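PDB 5TA0: glycoside Hydrolase from Bacteroides uniformis, which probably hydrolyses agarose-type galactans, binding neoagarooctaose in its cleft, in an agarose-degrading pathway of a human gut symbiont. Local coordinates for residues Phe51-Thr54 / Ile55-Tyr59; Ser327-His331 / Asp332-Lys336; Gly384-His387 / Thr388-Leu392; Ala438-Gly442 / Lys443-Phe447; Val608-Tyr612 / Ser613-Gly617. One frame throughout, in Å; residues are numbered along the deposited sequence.

Contact 1 (Phe51-Thr54 / Ile55-Tyr59); sequences FHAT and INENY. With AAL (3,6-anhydro-alpha-L-galactopyranose), chain C; EDO (1,2-ethanediol), chain J.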
# COMPACT_ATOMS: atom_id res chain seq x y z
N PHE A 51 -9.66 -6.29 -1.84
CA PHE A 51 -10.28 -5.04 -2.27
C PHE A 51 -11.12 -4.45 -1.16
O PHE A 51 -11.32 -5.08 -0.09
CB PHE A 51 -11.04 -5.18 -3.61
CG PHE A 51 -12.36 -5.92 -3.56
CD1 PHE A 51 -13.54 -5.32 -4.01
CD2 PHE A 51 -12.43 -7.26 -3.18
CE1 PHE A 51 -14.74 -6.03 -4.07
CE2 PHE A 51 -13.63 -7.96 -3.21
CZ PHE A 51 -14.79 -7.34 -3.65
N HIS A 52 -11.57 -3.22 -1.40
CA HIS A 52 -12.19 -2.38 -0.36
C HIS A 52 -13.67 -2.67 -0.31
O HIS A 52 -14.48 -1.88 -0.79
CB HIS A 52 -11.88 -0.91 -0.67
CG HIS A 52 -12.19 0.05 0.45
ND1 HIS A 52 -13.45 0.19 1.00
CD2 HIS A 52 -11.39 0.88 1.14
CE1 HIS A 52 -13.41 1.10 1.96
NE2 HIS A 52 -12.18 1.55 2.04
N ALA A 53 -14.05 -3.79 0.29
CA ALA A 53 -15.41 -4.31 0.32
C ALA A 53 -15.60 -5.11 1.60
O ALA A 53 -14.68 -5.27 2.38
CB ALA A 53 -15.69 -5.15 -0.92
N THR A 54 -16.81 -5.58 1.80
CA THR A 54 -17.11 -6.52 2.86
C THR A 54 -17.93 -7.65 2.27
O THR A 54 -18.55 -7.50 1.20
CB THR A 54 -17.93 -5.89 4.01
OG1 THR A 54 -19.12 -5.32 3.45
CG2 THR A 54 -17.13 -4.82 4.72
N ILE A 55 -17.94 -8.79 2.96
CA ILE A 55 -18.74 -9.94 2.51
C ILE A 55 -20.25 -9.74 2.61
O ILE A 55 -21.00 -10.42 1.92
CB ILE A 55 -18.33 -11.25 3.24
CG1 ILE A 55 -18.68 -11.21 4.73
CG2 ILE A 55 -16.86 -11.54 3.01
CD1 ILE A 55 -18.37 -12.50 5.46
N ASN A 56 -20.68 -8.77 3.42
CA ASN A 56 -22.11 -8.60 3.76
C ASN A 56 -22.77 -7.39 3.13
O ASN A 56 -23.96 -7.19 3.32
CB ASN A 56 -22.36 -8.66 5.27
CG ASN A 56 -21.58 -7.62 6.04
OD1 ASN A 56 -20.38 -7.43 5.82
ND2 ASN A 56 -22.24 -6.96 6.96
N GLU A 57 -22.04 -6.57 2.39
CA GLU A 57 -22.70 -5.44 1.73
C GLU A 57 -23.81 -6.03 0.82
O GLU A 57 -23.61 -7.07 0.18
CB GLU A 57 -21.69 -4.51 1.03
CG GLU A 57 -20.77 -5.11 0.03
CD GLU A 57 -19.94 -4.06 -0.65
OE1 GLU A 57 -20.50 -3.45 -1.58
OE2 GLU A 57 -18.77 -3.84 -0.26
N ASN A 58 -24.95 -5.33 0.78
CA ASN A 58 -26.13 -5.82 0.06
C ASN A 58 -25.99 -5.79 -1.47
O ASN A 58 -26.75 -6.43 -2.19
CB ASN A 58 -27.46 -5.18 0.56
CG ASN A 58 -27.62 -3.69 0.26
OD1 ASN A 58 -26.94 -3.13 -0.59
ND2 ASN A 58 -28.57 -3.06 0.97
N TYR A 59 -24.97 -5.09 -1.94
CA TYR A 59 -24.67 -4.95 -3.36
C TYR A 59 -24.25 -6.27 -4.03
O TYR A 59 -24.32 -6.39 -5.25
CB TYR A 59 -23.59 -3.88 -3.60
CG TYR A 59 -23.98 -2.46 -3.25
CD1 TYR A 59 -25.29 -1.96 -3.47
CD2 TYR A 59 -23.02 -1.58 -2.73
CE1 TYR A 59 -25.61 -0.65 -3.17
CE2 TYR A 59 -23.35 -0.26 -2.44
CZ TYR A 59 -24.65 0.19 -2.66
OH TYR A 59 -24.95 1.50 -2.37
C1 AAL C . -13.26 6.85 1.11
C2 AAL C . -13.60 6.87 2.62
C3 AAL C . -14.64 5.82 2.98
C4 AAL C . -15.83 5.94 2.06
C5 AAL C . -15.24 5.42 0.79
C6 AAL C . -14.48 4.23 1.28
O2 AAL C . -14.13 8.14 3.01
O3 AAL C . -14.12 4.53 2.63
O4 AAL C . -16.86 5.04 2.51
O5 AAL C . -14.30 6.36 0.25
C1 EDO J . -20.05 -3.71 8.38
O1 EDO J . -20.36 -5.08 8.16
C2 EDO J . -18.57 -3.58 8.65
O2 EDO J . -18.26 -4.05 9.96
O HOH W 1 -17.17 -2.10 -1.64
O HOH W 2 -18.41 -2.68 2.13
O HOH W 3 -20.76 -4.27 5.26
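I55 leads the chain on from T54, in the loop after strand 50-51, toward N56 and E57, whose side chains come back to T54. Its own branches turn outward, to V81 of strand 80-84 and Y121 of helix 107-123. The I55 carbonyl is bonded by R70.

N56 comes next. Its side chain slants across that of T54, with N56 OD1 3.4 Å from T54 CB. The amide nitrogen reaches a bound ethanediol: N56 ND2 donates to its O1 at 2.9 Å, and the bond is fairly straight (160°). A water links T54 OG1 to N56 OD1, the second bond being weak.

E57 does more of the holding. Its backbone N makes a weak hydrogen bond of 3.3 Å to T54 OG1. A chi1 of 56° sets CG between the backbone N and the carbonyl carbon, and the extended chain then runs back past the T54 carbonyl. E57 OE2 there receives a weak bond from T54 N, also 3.3 Å, and touches A53 CB at 3.4 Å. Two waters donate to the same oxygen. One also donates to H52 O; the other is bonded to T54 OG1.

The ring of H52 meets the anhydrogalactose obliquely, H52 CE1 lying 3.4 Å from AAL C6. E57 OE2 is thus a shared acceptor, taking two water bonds and one weak backbone bond. The loop beside this glycan-touching histidine is held largely through water.

Contact 2 (Ser327-His331 / Asp332-Lys336); sequences SAQTH and DYNRK. With GAL (beta-D-galactopyranose), chain B; AAL (3,6-anhydro-alpha-L-galactopyranose), chain D; SO4 (sulfate ion), chain E.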
# COMPACT_ATOMS: atom_id res chain seq x y z
N SER A 327 -3.51 3.26 -5.43
CA SER A 327 -3.47 3.05 -6.90
C SER A 327 -3.30 4.42 -7.55
O SER A 327 -2.25 5.01 -7.36
CB SER A 327 -4.57 2.15 -7.50
OG SER A 327 -5.83 2.76 -7.40
N ALA A 328 -4.28 4.86 -8.35
CA ALA A 328 -4.20 6.17 -9.01
C ALA A 328 -5.43 6.99 -8.67
O ALA A 328 -6.53 6.46 -8.46
CB ALA A 328 -4.10 6.00 -10.52
N GLN A 329 -5.24 8.30 -8.61
CA GLN A 329 -6.34 9.25 -8.65
C GLN A 329 -6.31 9.83 -10.06
O GLN A 329 -5.26 10.32 -10.47
CB GLN A 329 -6.17 10.32 -7.59
CG GLN A 329 -7.25 11.37 -7.66
CD GLN A 329 -7.36 12.26 -6.46
OE1 GLN A 329 -6.51 12.25 -5.56
NE2 GLN A 329 -8.43 13.10 -6.46
N THR A 330 -7.44 9.82 -10.74
CA THR A 330 -7.49 10.13 -12.17
C THR A 330 -8.22 11.47 -12.42
O THR A 330 -9.27 11.50 -13.02
CB THR A 330 -8.13 8.99 -12.98
OG1 THR A 330 -9.45 8.73 -12.51
CG2 THR A 330 -7.30 7.69 -12.88
N HIS A 331 -7.61 12.57 -11.99
CA HIS A 331 -8.32 13.88 -11.93
C HIS A 331 -8.99 14.23 -13.25
O HIS A 331 -10.16 14.58 -13.27
CB HIS A 331 -7.37 15.01 -11.63
CG HIS A 331 -6.69 14.88 -10.32
ND1 HIS A 331 -5.58 14.09 -10.15
CD2 HIS A 331 -6.96 15.43 -9.12
CE1 HIS A 331 -5.20 14.16 -8.88
NE2 HIS A 331 -6.03 14.95 -8.24
N ASP A 332 -8.24 14.13 -14.34
CA ASP A 332 -8.75 14.57 -15.65
C ASP A 332 -9.86 13.68 -16.18
O ASP A 332 -10.52 14.05 -17.16
CB ASP A 332 -7.62 14.66 -16.69
CG ASP A 332 -6.57 15.74 -16.36
OD1 ASP A 332 -6.80 16.56 -15.46
OD2 ASP A 332 -5.49 15.72 -16.99
N TYR A 333 -10.12 12.53 -15.55
CA TYR A 333 -11.21 11.64 -15.92
C TYR A 333 -12.30 11.50 -14.86
O TYR A 333 -13.22 10.73 -15.04
CB TYR A 333 -10.63 10.25 -16.25
CG TYR A 333 -9.94 10.22 -17.57
CD1 TYR A 333 -8.62 10.63 -17.70
CD2 TYR A 333 -10.61 9.79 -18.70
CE1 TYR A 333 -7.99 10.62 -18.95
CE2 TYR A 333 -9.99 9.76 -19.93
CZ TYR A 333 -8.70 10.19 -20.06
OH TYR A 333 -8.11 10.12 -21.32
N ASN A 334 -12.20 12.24 -13.77
CA ASN A 334 -13.13 12.07 -12.65
C ASN A 334 -14.45 12.83 -12.80
O ASN A 334 -15.38 12.61 -12.00
CB ASN A 334 -12.43 12.38 -11.34
CG ASN A 334 -11.55 11.25 -10.87
OD1 ASN A 334 -11.61 10.13 -11.41
ND2 ASN A 334 -10.71 11.53 -9.89
N ARG A 335 -14.58 13.66 -13.84
CA ARG A 335 -15.89 14.21 -14.22
C ARG A 335 -16.38 13.60 -15.55
O ARG A 335 -17.21 14.19 -16.25
CB ARG A 335 -15.83 15.74 -14.29
CG ARG A 335 -15.39 16.43 -13.00
CD ARG A 335 -16.45 16.39 -11.92
N LYS A 336 -15.86 12.43 -15.90
CA LYS A 336 -16.31 11.69 -17.06
C LYS A 336 -17.01 10.43 -16.60
O LYS A 336 -16.78 9.96 -15.47
CB LYS A 336 -15.12 11.32 -17.94
CG LYS A 336 -14.53 12.48 -18.73
CD LYS A 336 -13.17 12.10 -19.28
CE LYS A 336 -12.80 12.85 -20.53
NZ LYS A 336 -12.01 11.93 -21.38
C1 GAL B . -7.22 18.22 -6.25
C2 GAL B . -8.22 17.10 -6.02
C3 GAL B . -8.01 16.44 -4.66
C4 GAL B . -6.55 16.07 -4.45
C5 GAL B . -5.68 17.30 -4.69
C6 GAL B . -4.21 17.01 -4.42
O1 GAL B . -7.33 18.77 -7.57
O2 GAL B . -9.55 17.59 -6.06
O3 GAL B . -8.89 15.31 -4.64
O4 GAL B . -6.15 15.04 -5.37
O5 GAL B . -5.89 17.74 -6.04
O6 GAL B . -3.44 18.20 -4.62
C1 AAL D . -9.21 14.81 -3.34
C2 AAL D . -10.68 14.38 -3.37
C3 AAL D . -10.93 13.50 -2.18
C4 AAL D . -10.05 12.28 -2.21
C5 AAL D . -8.75 12.93 -1.85
C6 AAL D . -9.15 13.79 -0.67
O2 AAL D . -10.97 13.66 -4.58
O3 AAL D . -10.50 14.19 -0.99
O4 AAL D . -10.44 11.42 -1.16
O5 AAL D . -8.35 13.72 -2.97
S SO4 E . -11.26 14.88 -8.19
O1 SO4 E . -10.53 13.61 -8.31
O2 SO4 E . -11.05 15.47 -6.84
O3 SO4 E . -12.71 14.62 -8.37
O4 SO4 E . -10.76 15.81 -9.23
O HOH W 4 -9.78 8.67 -9.24
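T330 and N334 form the tight part of this contact. T330 OG1 donates to N334 OD1 at 2.8 Å, approaching from above the amide plane rather than within it. The two side chains cross at about a right angle. The backbone closes around them: Y333 N bonds T330 O at 2.9 Å, and N334 N bonds H331 O at 3.1 Å. A chi1 of -78° turns the N334 side chain back over the T330 carbonyl. A water accepts from both T330 N and N334 ND2. N334 itself lies in a type I turn from Y333 to K336.

The loose part is R335, which is exposed and whose guanidinium is not modelled. A further side faces ligands. A sulfate, probably from the crystallisation liquor, sits between two amides whose planes are only 28° apart. N334 ND2 reaches sulfate O1 at 2.6 Å, and Q329 NE2 donates to the same oxygen.

Q329 also faces the sugar. Its NE2 donates to GAL O3 at 2.9 Å, while its OE1 accepts from GAL O4 at 2.8 Å. H331 NE2 gives a hydrogen to that same O4, which sits at the edge of the imidazole. Q329 CG lies over one face of the H331 ring, which meets F285 edge-to-face. The arrangement belongs to a glycan-binding cleft, built on the loop after strand 321-326 of the parallel barrel.

Contact 3 (Gly384-His387 / Thr388-Leu392); sequences GLAH and TARML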
# COMPACT_ATOMS: atom_id res chain seq x y z
N GLY A 384 -25.06 12.38 -13.57
CA GLY A 384 -24.88 11.09 -14.23
C GLY A 384 -23.54 10.41 -13.97
O GLY A 384 -23.18 9.49 -14.71
N LEU A 385 -22.79 10.87 -12.97
CA LEU A 385 -21.45 10.33 -12.65
C LEU A 385 -21.50 9.26 -11.57
O LEU A 385 -21.97 9.51 -10.46
CB LEU A 385 -20.50 11.45 -12.23
CG LEU A 385 -20.19 12.50 -13.32
CD1 LEU A 385 -19.36 13.63 -12.72
CD2 LEU A 385 -19.49 11.89 -14.53
N ALA A 386 -20.98 8.09 -11.93
CA ALA A 386 -20.83 6.96 -11.04
C ALA A 386 -19.50 7.04 -10.31
O ALA A 386 -18.61 7.79 -10.66
CB ALA A 386 -20.89 5.68 -11.83
N HIS A 387 -19.38 6.21 -9.28
CA HIS A 387 -18.15 6.10 -8.50
C HIS A 387 -16.99 5.72 -9.42
O HIS A 387 -17.13 4.86 -10.29
CB HIS A 387 -18.35 5.07 -7.40
CG HIS A 387 -17.29 5.07 -6.35
ND1 HIS A 387 -16.07 4.48 -6.54
CD2 HIS A 387 -17.28 5.58 -5.10
CE1 HIS A 387 -15.35 4.59 -5.43
NE2 HIS A 387 -16.05 5.29 -4.56
N THR A 388 -15.84 6.34 -9.20
CA THR A 388 -14.72 6.18 -10.13
C THR A 388 -13.82 4.95 -9.90
O THR A 388 -12.89 4.73 -10.66
CB THR A 388 -13.85 7.45 -10.19
OG1 THR A 388 -13.27 7.68 -8.91
CG2 THR A 388 -14.69 8.67 -10.63
N ALA A 389 -14.11 4.12 -8.90
CA ALA A 389 -13.27 2.94 -8.57
C ALA A 389 -14.12 1.75 -8.16
O ALA A 389 -14.20 1.41 -6.97
CB ALA A 389 -12.28 3.32 -7.48
N ARG A 390 -14.77 1.14 -9.14
CA ARG A 390 -15.72 0.04 -8.95
C ARG A 390 -15.30 -1.24 -9.65
O ARG A 390 -14.87 -1.20 -10.79
CB ARG A 390 -17.11 0.41 -9.48
CG ARG A 390 -17.82 1.51 -8.72
CD ARG A 390 -19.09 1.90 -9.43
NE ARG A 390 -18.75 2.49 -10.73
CZ ARG A 390 -19.51 2.45 -11.83
NH1 ARG A 390 -20.72 1.92 -11.82
NH2 ARG A 390 -19.00 2.95 -12.95
N MET A 391 -15.48 -2.37 -8.98
CA MET A 391 -15.36 -3.69 -9.58
C MET A 391 -16.48 -4.04 -10.55
O MET A 391 -16.30 -4.90 -11.41
CB MET A 391 -15.32 -4.78 -8.50
CG MET A 391 -14.13 -4.69 -7.58
SD MET A 391 -12.54 -4.72 -8.43
CE MET A 391 -12.66 -6.17 -9.44
N LEU A 392 -17.63 -3.38 -10.40
CA LEU A 392 -18.83 -3.65 -11.20
C LEU A 392 -19.30 -2.34 -11.80
O LEU A 392 -19.31 -1.31 -11.13
CB LEU A 392 -19.97 -4.17 -10.34
CG LEU A 392 -19.78 -5.47 -9.59
CD1 LEU A 392 -20.96 -5.68 -8.65
CD2 LEU A 392 -19.59 -6.63 -10.54
O HOH W 5 -15.99 3.56 -12.51
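H387 and R390 meet through the H387 carbonyl. R390 NE donates to H387 O at 2.9 Å. The bond is bent, with an angle of 136° at the hydrogen, and the oxygen lies out of the guanidinium plane. The R390 chain bends at chi3 (-65°), folding the guanidinium back toward A386 and the H387 carbonyl. A water takes a second place on this oxygen: it donates to H387 O at 2.8 Å and accepts from R390 NH2, lying at the edge of the guanidinium. Over one face of that group sits A386 CB, almost above its centre and 3.5 Å from R390 CZ.

The imidazole is held by the backbone just after it. A389 N donates to H387 ND1 at 3.1 Å, coming near the ring plane but tilted from it. With H387 CG anti to the backbone N (chi1 -168°), ND1 is brought within range of that N-H. A389 CB also touches the ring, at 3.9 Å from H387 CE1.

The next shell positions these groups. A salt bridge to E397 holds R390 NH2. W377 meets the imidazole at a steep angle, and M372 and S375 pack on it. Backbone bonds to M372 tie A389 and M391 to the loop after strand 364-369. T388 leans on N334 and R342. A bound galactose touches H387.

In chemical terms, ND1 acts as an acceptor, and the bond from the backbone helps to set the rotation of the ring, along with the packing of W377 and M372. The carbonyl shared by arginine and water ties the sugar-contacting histidine to the R390-E397 salt bridge.

Contact 4 (Ala438-Gly442 / Lys443-Phe447); sequences AYVDG and KNVYF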
# COMPACT_ATOMS: atom_id res chain seq x y z
N ALA A 438 9.05 -13.71 -7.72
CA ALA A 438 8.63 -15.06 -8.07
C ALA A 438 8.30 -15.89 -6.86
O ALA A 438 8.90 -15.69 -5.79
CB ALA A 438 9.71 -15.76 -8.88
N TYR A 439 7.36 -16.81 -7.04
CA TYR A 439 6.83 -17.66 -5.96
C TYR A 439 6.63 -19.08 -6.48
O TYR A 439 6.11 -19.27 -7.60
CB TYR A 439 5.51 -17.07 -5.36
CG TYR A 439 5.75 -15.69 -4.79
CD1 TYR A 439 6.12 -15.54 -3.46
CD2 TYR A 439 5.72 -14.56 -5.59
CE1 TYR A 439 6.43 -14.30 -2.93
CE2 TYR A 439 6.04 -13.32 -5.07
CZ TYR A 439 6.40 -13.19 -3.74
OH TYR A 439 6.75 -11.98 -3.20
N VAL A 440 7.03 -20.05 -5.67
CA VAL A 440 6.99 -21.48 -6.04
C VAL A 440 5.95 -22.20 -5.18
O VAL A 440 6.07 -22.24 -3.95
CB VAL A 440 8.35 -22.13 -5.77
CG1 VAL A 440 8.28 -23.65 -6.00
CG2 VAL A 440 9.45 -21.51 -6.64
N ASP A 441 4.93 -22.73 -5.82
CA ASP A 441 3.88 -23.48 -5.18
C ASP A 441 3.89 -24.90 -5.71
O ASP A 441 3.19 -25.21 -6.67
CB ASP A 441 2.51 -22.87 -5.44
CG ASP A 441 1.38 -23.62 -4.74
OD1 ASP A 441 1.61 -24.16 -3.65
OD2 ASP A 441 0.26 -23.61 -5.26
N GLY A 442 4.70 -25.74 -5.09
CA GLY A 442 4.80 -27.16 -5.51
C GLY A 442 5.39 -27.29 -6.90
O GLY A 442 6.55 -27.00 -7.12
N LYS A 443 4.54 -27.71 -7.85
CA LYS A 443 4.91 -27.87 -9.25
C LYS A 443 4.80 -26.59 -10.06
O LYS A 443 5.26 -26.52 -11.21
CB LYS A 443 4.00 -28.94 -9.90
CG LYS A 443 3.98 -30.26 -9.14
CD LYS A 443 3.25 -31.37 -9.86
CE LYS A 443 3.28 -32.63 -9.01
NZ LYS A 443 2.88 -33.86 -9.76
N ASN A 444 4.17 -25.57 -9.48
CA ASN A 444 3.92 -24.31 -10.17
C ASN A 444 4.84 -23.20 -9.72
O ASN A 444 5.10 -23.06 -8.52
CB ASN A 444 2.49 -23.87 -9.94
CG ASN A 444 1.50 -24.77 -10.62
OD1 ASN A 444 1.58 -24.97 -11.83
ND2 ASN A 444 0.58 -25.33 -9.87
N VAL A 445 5.35 -22.43 -10.67
CA VAL A 445 6.19 -21.27 -10.38
C VAL A 445 5.59 -20.06 -11.08
O VAL A 445 5.31 -20.12 -12.27
CB VAL A 445 7.64 -21.46 -10.85
CG1 VAL A 445 8.52 -20.28 -10.42
CG2 VAL A 445 8.19 -22.76 -10.30
N TYR A 446 5.43 -18.96 -10.34
CA TYR A 446 4.83 -17.71 -10.83
C TYR A 446 5.94 -16.69 -10.87
O TYR A 446 6.53 -16.37 -9.83
CB TYR A 446 3.67 -17.26 -9.93
CG TYR A 446 2.64 -18.32 -9.81
CD1 TYR A 446 1.70 -18.49 -10.82
CD2 TYR A 446 2.63 -19.20 -8.73
CE1 TYR A 446 0.77 -19.50 -10.75
CE2 TYR A 446 1.69 -20.22 -8.65
CZ TYR A 446 0.76 -20.35 -9.67
OH TYR A 446 -0.16 -21.37 -9.65
N PHE A 447 6.24 -16.19 -12.07
CA PHE A 447 7.30 -15.23 -12.31
C PHE A 447 6.62 -13.93 -12.75
O PHE A 447 5.97 -13.88 -13.81
CB PHE A 447 8.21 -15.79 -13.40
CG PHE A 447 9.47 -15.02 -13.68
CD1 PHE A 447 10.03 -14.10 -12.81
CD2 PHE A 447 10.17 -15.32 -14.86
CE1 PHE A 447 11.23 -13.46 -13.12
CE2 PHE A 447 11.37 -14.71 -15.14
CZ PHE A 447 11.89 -13.79 -14.28
O HOH W 6 -0.87 -22.35 -7.33
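Y446 carries D441 CB at its ring edge, close to the plane, with 4.2 Å between D441 CB and Y446 CE2. The Y439 carbonyl oxygen meets the same ring obliquely, 3.7 Å from Y446 CD2. The F447 ring is likewise met at a slant, by A438 CB at 4.3 Å from F447 CD1. Y439 sends its own ring away from the contact, to meet F43, and its hydroxyl bonds D437.

One water spans the far ends of D441 and Y446. It accepts from Y446 OH at 2.6 Å and donates to D441 OD2 at 2.7 Å. D441 CG lies anti to the backbone N (chi1 -178°), which turns the carboxylate to the same water as the tyrosine hydroxyl.

These residues form a beta hairpin with a two-residue loop, inside a mixed sheet of the beta-sandwich family region. Strands 438-441 and 444-447 run antiparallel at 169°. A type II' turn from D441 to N444 joins them, and G442 in it has the positive phi (65°) that glycine favours.

Y439 with Y446 and D441 with N444 are hydrogen-bonded pairs. Y446 N donates to Y439 O at 2.8 Å; D441 N reaches N444 O at 2.7 Å. On the opposite face V440 and V445 lie side by side, pointing the same way, with 4.1 Å between V440 CG2 and V445 CG2. L29 of strand 25-30 packs against A438, V445 and F447 on that face.

Contact 5 (Val608-Tyr612 / Ser613-Gly617); sequences VPVDY and SILKG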
# COMPACT_ATOMS: atom_id res chain seq x y z
N VAL A 608 21.90 1.90 -5.20
CA VAL A 608 23.30 1.84 -5.59
C VAL A 608 23.86 0.46 -5.24
O VAL A 608 24.12 0.17 -4.07
CB VAL A 608 24.12 2.93 -4.88
CG1 VAL A 608 25.57 2.90 -5.36
CG2 VAL A 608 23.51 4.32 -5.09
N PRO A 609 24.06 -0.41 -6.25
CA PRO A 609 24.75 -1.67 -5.95
C PRO A 609 26.14 -1.40 -5.40
O PRO A 609 26.82 -0.46 -5.84
CB PRO A 609 24.82 -2.35 -7.31
CG PRO A 609 23.65 -1.80 -8.06
CD PRO A 609 23.65 -0.35 -7.66
N VAL A 610 26.58 -2.19 -4.43
CA VAL A 610 27.89 -1.98 -3.81
C VAL A 610 28.58 -3.33 -3.65
O VAL A 610 27.99 -4.32 -3.23
CB VAL A 610 27.82 -1.22 -2.46
CG1 VAL A 610 26.94 -1.92 -1.45
CG2 VAL A 610 29.21 -0.99 -1.90
N ASP A 611 29.85 -3.37 -4.02
CA ASP A 611 30.68 -4.56 -3.89
C ASP A 611 30.63 -5.03 -2.42
O ASP A 611 31.01 -4.30 -1.51
CB ASP A 611 32.10 -4.14 -4.33
CG ASP A 611 33.13 -5.24 -4.22
OD1 ASP A 611 34.29 -4.93 -4.61
OD2 ASP A 611 32.86 -6.35 -3.75
N TYR A 612 30.20 -6.27 -2.24
CA TYR A 612 30.07 -6.88 -0.91
C TYR A 612 31.37 -6.85 -0.10
O TYR A 612 31.35 -6.66 1.11
CB TYR A 612 29.55 -8.30 -1.05
CG TYR A 612 28.97 -8.94 0.21
CD1 TYR A 612 27.76 -8.50 0.76
CD2 TYR A 612 29.60 -10.01 0.81
CE1 TYR A 612 27.21 -9.11 1.86
CE2 TYR A 612 29.07 -10.63 1.92
CZ TYR A 612 27.88 -10.17 2.44
OH TYR A 612 27.37 -10.80 3.53
N SER A 613 32.51 -7.00 -0.79
CA SER A 613 33.82 -6.99 -0.13
C SER A 613 34.21 -5.68 0.51
O SER A 613 35.05 -5.67 1.40
CB SER A 613 34.92 -7.44 -1.11
OG SER A 613 35.12 -6.49 -2.15
N ILE A 614 33.61 -4.56 0.08
CA ILE A 614 33.85 -3.24 0.68
C ILE A 614 33.16 -3.08 2.03
O ILE A 614 33.58 -2.25 2.85
CB ILE A 614 33.32 -2.11 -0.29
CG1 ILE A 614 34.13 -2.13 -1.60
CG2 ILE A 614 33.35 -0.73 0.36
CD1 ILE A 614 33.66 -1.13 -2.65
N LEU A 615 32.11 -3.85 2.26
CA LEU A 615 31.31 -3.70 3.48
C LEU A 615 31.95 -4.40 4.67
O LEU A 615 32.70 -5.38 4.52
CB LEU A 615 29.90 -4.25 3.26
CG LEU A 615 29.10 -3.54 2.18
CD1 LEU A 615 27.77 -4.25 2.04
CD2 LEU A 615 28.89 -2.06 2.46
N LYS A 616 31.60 -3.92 5.84
CA LYS A 616 32.06 -4.46 7.12
C LYS A 616 30.86 -4.50 8.05
O LYS A 616 29.72 -4.28 7.63
CB LYS A 616 33.12 -3.54 7.74
CG LYS A 616 34.31 -3.19 6.87
CD LYS A 616 35.40 -2.59 7.76
CE LYS A 616 35.11 -1.20 8.24
NZ LYS A 616 36.39 -0.57 8.71
N GLY A 617 31.08 -4.75 9.33
CA GLY A 617 30.01 -4.65 10.33
C GLY A 617 29.59 -3.23 10.61
O GLY A 617 28.39 -2.93 10.67
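This is a local turn contact between D611-Y612 and S613-L615, where the chain leaves strand 602-609 and heads for strand 619-624. D611 grips the turn at its start. Its OD2 accepts twice: from S613 OG at 2.8 Å and from S613 N at 3.1 Å. Both donors come from the same face of the carboxylate, well above its plane. D611 CG is anti to the backbone N (chi1 178°), and the S613 hydroxyl is turned back over its own backbone, which brings S613 OG and N to one oxygen.

The backbone carries the turn on. I614 N bonds D611 O, and L615 N bonds Y612 O, each at 3.1 Å.

Apolar contacts back the turn. I614 CD1 rests on D611 CB at 3.8 Å, the two side chains crossing at about a right angle. L615 CD1 lies 4.3 Å from V610 CG1 and 4.4 Å from Y612 CD1. L615 is buried, touching A560, M637 and I639 of one sheet and V580 of another. The Y612 ring takes a cation-pi contact from K554, and its hydroxyl bonds N641.

D611 and S613 remain exposed, so the polar grip is on the outside and the leucine faces in. The bond from S613 N to the D611 carboxylate has the form of an Asx turn. It opens a short 3-10 segment that carries the chain from one sheet to the next in the C-terminal beta domain.

Contacts 1, 2 and 3 lie in loops following strands of the parallel barrel, and each supplies a histidine to the glycan pocket. Contacts 2 and 3 touch, N334 OD1 meeting T388 CG2 at 3.5 Å, and contact 3 reaches contact 1 where M391 packs on F51. Contacts 1 and 3 are mostly buried, contact 2 partly. Their chemistry is polar, with waters, sugars and, in contact 3, a charged arginine. Contacts 4 and 5 belong to the beta domains, with centres about 31 Å apart. Contact 5, partly buried and with two exposed residues, depends on a side-chain-to-backbone polar turn, where the buried contact 4 depends on strand pairing and apolar faces.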